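Local structure of oxidoreductase (Listeria innocua, 3E18) at residues Val193-Ala198 / Phe215-Asn220; Lys235-Tyr240 / Thr247-Asp252. The protein binds NAD and is probably a dehydrogenase of the Gfo/Idh/MocA oxidoreductase family, though its substrate is not established. One frame throughout, in Å; residues are numbered along the deposited sequence.

Following the chain from the N terminus, the parallel Rossmann sheet comes first, and both contacts lie beyond it, in the Gfo/Idh/MocA-type C-terminal domain and on one large mixed beta-sheet. Contact 1 closes first, pairing strand 193-201 with strand 211-218 as a hairpin; contact 2 opens only afterwards and pairs strand 239-243 with strand 246-250 as a second, tighter hairpin. The two therefore stand in series, neither nested nor crossed. In the sheet, strands 223-229 and 146-154 separate the hairpins, whose contact centres are about 21 Å apart. Contact 1 and contact 2 each also reach the second subunit, so both hairpins take part in the dimer.

Contact 1: residues Val193-Ala198 / Phe215-Asn220; sequences VKSVSA and FITFEN
T217 O accepts two backbone bonds from successive residues of the opposite strand, K194 N at 2.7 Å and S195 N at 3.1 Å. The first donor lies in the plane of the carbonyl, the second is tilted 23° from it. Beyond this double grip the ladder becomes regular: T217 N returns a bond to S195 O, and S197 and F215 are joined by a reciprocal pair. Water 1 sits on the face of the serines and donates to F215 O at 2.6 Å. It is also hydrogen-bonded to S195 OG at 3.0 Å, and the same hydroxyl is bonded to N345 ND2 of the second subunit. On the exposed flank K194 and E219 cross at about a right angle, and their ion pair is long, with NZ 3.7 Å from OE1.

The other face is apolar. V193 divides its two methyls, CG1 (anti to the backbone N, chi1 173°) meeting I216 CG2 at 4.0 Å while CG2 approaches the F218 ring obliquely, 3.8 Å from CE1. V196 CG1 and I216 CG1 make a looser contact beside them. Helix 325-344 packs on V196, whereas helix 173-188 packs on I216 and F218. On the serine face, S197 meets S197 of the second subunit, and F215 and T217 pack against its N199, which places this side of the sheet at the dimer interface. The pairing of K194 and S195 with the single residue T217 is a classic beta bulge, here in an antiparallel hairpin of the C-terminal-domain sheet, backed by helices on one face and by the partner subunit on the other.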
loop_
_atom_site.group_PDB
_atom_site.type_symbol
_atom_site.label_atom_id
_atom_site.label_comp_id
_atom_site.label_asym_id
_atom_site.label_seq_id
_atom_site.Cartn_x
_atom_site.Cartn_y
_atom_site.Cartn_z
ATOM N N VAL A 193 14.510 10.190 -8.010
ATOM C CA VAL A 193 13.654 10.063 -6.831
ATOM C C VAL A 193 13.482 11.438 -6.185
ATOM O O VAL A 193 14.463 12.136 -5.948
ATOM C CB VAL A 193 14.230 9.050 -5.816
ATOM C CG1 VAL A 193 13.430 9.046 -4.518
ATOM C CG2 VAL A 193 14.245 7.662 -6.419
ATOM N N LYS A 194 12.227 11.818 -5.946
ATOM C CA LYS A 194 11.866 13.055 -5.273
ATOM C C LYS A 194 11.709 12.837 -3.767
ATOM O O LYS A 194 12.208 13.632 -2.971
ATOM C CB LYS A 194 10.567 13.612 -5.857
ATOM C CG LYS A 194 10.291 15.064 -5.477
ATOM C CD LYS A 194 8.801 15.346 -5.334
ATOM C CE LYS A 194 8.189 15.876 -6.614
ATOM N NZ LYS A 194 8.594 17.288 -6.877
ATOM N N SER A 195 11.023 11.764 -3.367
ATOM C CA SER A 195 10.795 11.524 -1.944
ATOM C C SER A 195 10.638 10.049 -1.605
ATOM O O SER A 195 10.297 9.242 -2.467
ATOM C CB SER A 195 9.564 12.302 -1.470
ATOM O OG SER A 195 8.366 11.798 -2.052
ATOM N N VAL A 196 10.892 9.714 -0.340
ATOM C CA VAL A 196 10.813 8.328 0.167
ATOM C C VAL A 196 10.276 8.360 1.590
ATOM O O VAL A 196 10.787 9.114 2.425
ATOM C CB VAL A 196 12.226 7.677 0.288
ATOM C CG1 VAL A 196 12.119 6.177 0.545
ATOM C CG2 VAL A 196 13.073 7.951 -0.915
ATOM N N SER A 197 9.277 7.529 1.888
ATOM C CA SER A 197 8.902 7.280 3.270
ATOM C C SER A 197 9.037 5.769 3.399
ATOM O O SER A 197 8.945 5.070 2.407
ATOM C CB SER A 197 7.461 7.715 3.524
ATOM O OG SER A 197 6.525 6.961 2.776
ATOM N N ALA A 198 9.283 5.287 4.596
ATOM C CA ALA A 198 9.484 3.840 4.800
ATOM C C ALA A 198 9.206 3.470 6.217
ATOM O O ALA A 198 9.279 4.305 7.121
ATOM C CB ALA A 198 10.929 3.423 4.430
ATOM N N PHE A 215 7.348 4.002 0.149
ATOM C CA PHE A 215 6.546 4.634 -0.873
ATOM C C PHE A 215 7.442 5.692 -1.475
ATOM O O PHE A 215 7.926 6.587 -0.770
ATOM C CB PHE A 215 5.267 5.265 -0.286
ATOM C CG PHE A 215 4.215 5.630 -1.332
ATOM C CD1 PHE A 215 3.217 4.728 -1.672
ATOM C CD2 PHE A 215 4.223 6.882 -1.961
ATOM C CE1 PHE A 215 2.239 5.048 -2.630
ATOM C CE2 PHE A 215 3.261 7.208 -2.910
ATOM C CZ PHE A 215 2.257 6.286 -3.244
ATOM N N ILE A 216 7.687 5.550 -2.772
ATOM C CA ILE A 216 8.640 6.373 -3.487
ATOM C C ILE A 216 7.905 7.249 -4.486
ATOM O O ILE A 216 7.007 6.781 -5.176
ATOM C CB ILE A 216 9.684 5.475 -4.210
ATOM C CG1 ILE A 216 10.498 4.686 -3.176
ATOM C CG2 ILE A 216 10.631 6.283 -5.087
ATOM C CD1 ILE A 216 11.106 3.429 -3.740
ATOM N N THR A 217 8.279 8.521 -4.564
ATOM C CA THR A 217 7.747 9.388 -5.599
ATOM C C THR A 217 8.915 9.902 -6.454
ATOM O O THR A 217 9.969 10.257 -5.915
ATOM C CB THR A 217 6.974 10.587 -4.993
ATOM O OG1 THR A 217 6.050 10.114 -4.008
ATOM C CG2 THR A 217 6.199 11.323 -6.061
ATOM N N PHE A 218 8.724 9.931 -7.777
ATOM C CA PHE A 218 9.747 10.394 -8.723
ATOM C C PHE A 218 9.437 11.813 -9.135
ATOM O O PHE A 218 8.324 12.249 -8.954
ATOM C CB PHE A 218 9.786 9.490 -9.953
ATOM C CG PHE A 218 10.299 8.110 -9.643
ATOM C CD1 PHE A 218 11.663 7.850 -9.691
ATOM C CD2 PHE A 218 9.435 7.106 -9.260
ATOM C CE1 PHE A 218 12.173 6.607 -9.380
ATOM C CE2 PHE A 218 9.926 5.840 -8.946
ATOM C CZ PHE A 218 11.308 5.591 -9.007
ATOM N N GLU A 219 10.418 12.506 -9.711
ATOM C CA GLU A 219 10.231 13.898 -10.162
ATOM C C GLU A 219 9.165 14.035 -11.253
ATOM O O GLU A 219 8.528 15.087 -11.378
ATOM C CB GLU A 219 11.568 14.493 -10.641
ATOM C CG GLU A 219 12.690 14.543 -9.597
ATOM C CD GLU A 219 12.577 15.700 -8.596
ATOM O OE1 GLU A 219 11.719 16.598 -8.767
ATOM O OE2 GLU A 219 13.371 15.715 -7.629
ATOM N N ASN A 220 8.973 12.975 -12.042
ATOM C CA ASN A 220 7.940 12.956 -13.082
ATOM C C ASN A 220 6.531 12.526 -12.619
ATOM O O ASN A 220 5.633 12.345 -13.439
ATOM C CB ASN A 220 8.392 12.120 -14.287
ATOM C CG ASN A 220 8.424 10.624 -14.000
ATOM O OD1 ASN A 220 8.220 10.176 -12.872
ATOM N ND2 ASN A 220 8.687 9.846 -15.036
HETATM O O HOH W 1 7.520 9.107 -1.167
#

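Contact 2: residues Lys235-Tyr240 / Thr247-Asp252; sequences KLPRWY and TGIIHD. With GOL (glycerol), chain J.
W239 and I250 pack closely, lying side by side and pointing the same way, with CB to CB 3.9 Å apart. Their backbones exchange two hydrogen bonds: W239 N reaches I250 O in the plane of the I250 carbonyl, while I250 N lies 36° out of the plane of the W239 carbonyl. The R238 guanidinium and the indole overlap, W239 NE1 lying 3.5 Å above the centre of the guanidinium plane. D130 holds both, by a salt bridge to R238 NE and a hydrogen bond to W239 NE1, and S151 takes R238 NH1. Helix 129-140 packs on W239 and I250.

The other face is equally tight. P237 and I249 cross, CG of the proline 3.8 Å from I249 CD1. CG1 of I249 is anti to its backbone N (chi1 -170°) and touches P237 CB. T247 CG2 meets the Y240 ring obliquely, 3.8 Å from CE1, and Y240 OH is hydrogen-bonded to I234 O of the second subunit.

Beyond I250, by contrast, both segments are loop, and toward D252 direct contacts give way to ones made through water and glycerol. R238 N still bonds to H251 O at 3.0 Å, but from 61° above the carbonyl plane. Water 2 bridges L236 O and H251 O by donating to both. Glycerol, probably from the crystallisation liquor, donates from O1 to D252 OD2 at 2.6 Å and lies against R238 CB. The extra residue R238, inserted beside W239 opposite I250, makes a classic bulge where the hairpin ends.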
loop_
_atom_site.group_PDB
_atom_site.type_symbol
_atom_site.label_atom_id
_atom_site.label_comp_id
_atom_site.label_asym_id
_atom_site.label_seq_id
_atom_site.Cartn_x
_atom_site.Cartn_y
_atom_site.Cartn_z
ATOM N N LYS A 235 0.327 -14.400 0.660
ATOM C CA LYS A 235 1.102 -13.481 -0.160
ATOM C C LYS A 235 0.180 -12.576 -0.967
ATOM O O LYS A 235 -0.835 -13.024 -1.489
ATOM C CB LYS A 235 2.026 -14.259 -1.104
ATOM C CG LYS A 235 2.981 -15.240 -0.422
ATOM C CD LYS A 235 3.818 -16.002 -1.454
ATOM C CE LYS A 235 4.778 -16.993 -0.806
ATOM N NZ LYS A 235 4.115 -18.247 -0.332
ATOM N N LEU A 236 0.535 -11.297 -1.057
ATOM C CA LEU A 236 -0.104 -10.382 -1.987
ATOM C C LEU A 236 0.601 -10.554 -3.344
ATOM O O LEU A 236 1.649 -11.187 -3.385
ATOM C CB LEU A 236 0.002 -8.930 -1.480
ATOM C CG LEU A 236 -0.871 -8.551 -0.270
ATOM C CD1 LEU A 236 -0.697 -7.073 0.075
ATOM C CD2 LEU A 236 -2.345 -8.850 -0.521
ATOM N N PRO A 237 0.029 -10.033 -4.462
ATOM C CA PRO A 237 0.708 -10.235 -5.760
ATOM C C PRO A 237 2.141 -9.717 -5.862
ATOM O O PRO A 237 2.498 -8.710 -5.223
ATOM C CB PRO A 237 -0.175 -9.453 -6.759
ATOM C CG PRO A 237 -1.056 -8.621 -5.946
ATOM C CD PRO A 237 -1.257 -9.336 -4.651
ATOM N N ARG A 238 2.931 -10.390 -6.698
ATOM C CA ARG A 238 4.289 -9.967 -7.011
ATOM C C ARG A 238 4.278 -8.561 -7.629
ATOM O O ARG A 238 5.067 -7.714 -7.225
ATOM C CB ARG A 238 4.960 -11.002 -7.926
ATOM C CG ARG A 238 6.356 -10.654 -8.424
ATOM C CD ARG A 238 7.429 -10.643 -7.346
ATOM N NE ARG A 238 8.666 -10.085 -7.882
ATOM C CZ ARG A 238 8.966 -8.789 -7.933
ATOM N NH1 ARG A 238 8.151 -7.865 -7.437
ATOM N NH2 ARG A 238 10.115 -8.422 -8.461
ATOM N N TRP A 239 3.373 -8.316 -8.576
ATOM C CA TRP A 239 3.288 -6.994 -9.255
ATOM C C TRP A 239 1.840 -6.526 -9.311
ATOM O O TRP A 239 0.937 -7.327 -9.531
ATOM C CB TRP A 239 3.827 -7.105 -10.677
ATOM C CG TRP A 239 5.343 -7.249 -10.764
ATOM C CD1 TRP A 239 6.055 -8.404 -10.936
ATOM C CD2 TRP A 239 6.296 -6.195 -10.698
ATOM N NE1 TRP A 239 7.408 -8.135 -10.975
ATOM C CE2 TRP A 239 7.579 -6.780 -10.838
ATOM C CE3 TRP A 239 6.194 -4.802 -10.550
ATOM C CZ2 TRP A 239 8.753 -6.022 -10.822
ATOM C CZ3 TRP A 239 7.354 -4.050 -10.524
ATOM C CH2 TRP A 239 8.620 -4.655 -10.657
ATOM N N TYR A 240 1.614 -5.234 -9.094
ATOM C CA TYR A 240 0.303 -4.648 -9.290
ATOM C C TYR A 240 0.602 -3.269 -9.838
ATOM O O TYR A 240 1.231 -2.455 -9.168
ATOM C CB TYR A 240 -0.490 -4.568 -7.980
ATOM C CG TYR A 240 -1.860 -3.893 -8.102
ATOM C CD1 TYR A 240 -2.976 -4.590 -8.593
ATOM C CD2 TYR A 240 -2.031 -2.560 -7.728
ATOM C CE1 TYR A 240 -4.231 -3.967 -8.701
ATOM C CE2 TYR A 240 -3.279 -1.931 -7.828
ATOM C CZ TYR A 240 -4.368 -2.634 -8.322
ATOM O OH TYR A 240 -5.593 -2.003 -8.410
ATOM N N THR A 247 -4.888 -1.632 -15.838
ATOM C CA THR A 247 -4.274 -2.094 -14.617
ATOM C C THR A 247 -3.766 -3.504 -14.941
ATOM O O THR A 247 -4.415 -4.223 -15.704
ATOM C CB THR A 247 -5.324 -2.130 -13.453
ATOM O OG1 THR A 247 -5.920 -0.832 -13.294
ATOM C CG2 THR A 247 -4.695 -2.540 -12.141
ATOM N N GLY A 248 -2.607 -3.873 -14.395
ATOM C CA GLY A 248 -2.055 -5.225 -14.563
ATOM C C GLY A 248 -1.669 -5.888 -13.258
ATOM O O GLY A 248 -1.379 -5.236 -12.271
ATOM N N ILE A 249 -1.637 -7.212 -13.258
ATOM C CA ILE A 249 -1.297 -7.930 -12.058
ATOM C C ILE A 249 -0.470 -9.144 -12.487
ATOM O O ILE A 249 -0.767 -9.776 -13.519
ATOM C CB ILE A 249 -2.587 -8.328 -11.244
ATOM C CG1 ILE A 249 -2.242 -8.873 -9.847
ATOM C CG2 ILE A 249 -3.462 -9.332 -12.018
ATOM C CD1 ILE A 249 -3.441 -8.932 -8.904
ATOM N N ILE A 250 0.614 -9.399 -11.752
ATOM C CA ILE A 250 1.349 -10.651 -11.851
ATOM C C ILE A 250 1.294 -11.258 -10.453
ATOM O O ILE A 250 1.824 -10.703 -9.500
ATOM C CB ILE A 250 2.813 -10.475 -12.346
ATOM C CG1 ILE A 250 2.864 -9.694 -13.656
ATOM C CG2 ILE A 250 3.468 -11.827 -12.552
ATOM C CD1 ILE A 250 4.251 -9.536 -14.243
ATOM N N HIS A 251 0.608 -12.377 -10.316
ATOM C CA HIS A 251 0.377 -12.950 -8.993
ATOM C C HIS A 251 1.634 -13.451 -8.311
ATOM O O HIS A 251 1.882 -13.150 -7.137
ATOM C CB HIS A 251 -0.638 -14.084 -9.084
ATOM C CG HIS A 251 -1.998 -13.633 -9.493
ATOM N ND1 HIS A 251 -2.850 -12.970 -8.637
ATOM C CD2 HIS A 251 -2.657 -13.748 -10.670
ATOM C CE1 HIS A 251 -3.978 -12.694 -9.271
ATOM N NE2 HIS A 251 -3.884 -13.152 -10.507
ATOM N N ASP A 252 2.436 -14.196 -9.058
ATOM C CA ASP A 252 3.446 -15.060 -8.478
ATOM C C ASP A 252 4.583 -15.288 -9.490
ATOM O O ASP A 252 4.521 -14.803 -10.630
ATOM C CB ASP A 252 2.760 -16.386 -8.096
ATOM C CG ASP A 252 3.636 -17.295 -7.265
ATOM O OD1 ASP A 252 3.858 -18.456 -7.698
ATOM O OD2 ASP A 252 4.110 -16.853 -6.195
HETATM C C1 GOL J . 5.665 -13.705 -5.373
HETATM O O1 GOL J . 5.418 -15.034 -4.966
HETATM C C2 GOL J . 6.000 -12.836 -4.158
HETATM O O2 GOL J . 6.881 -13.517 -3.294
HETATM C C3 GOL J . 4.734 -12.493 -3.384
HETATM O O3 GOL J . 4.564 -11.096 -3.249
HETATM O O HOH W 2 2.110 -13.722 -4.581
#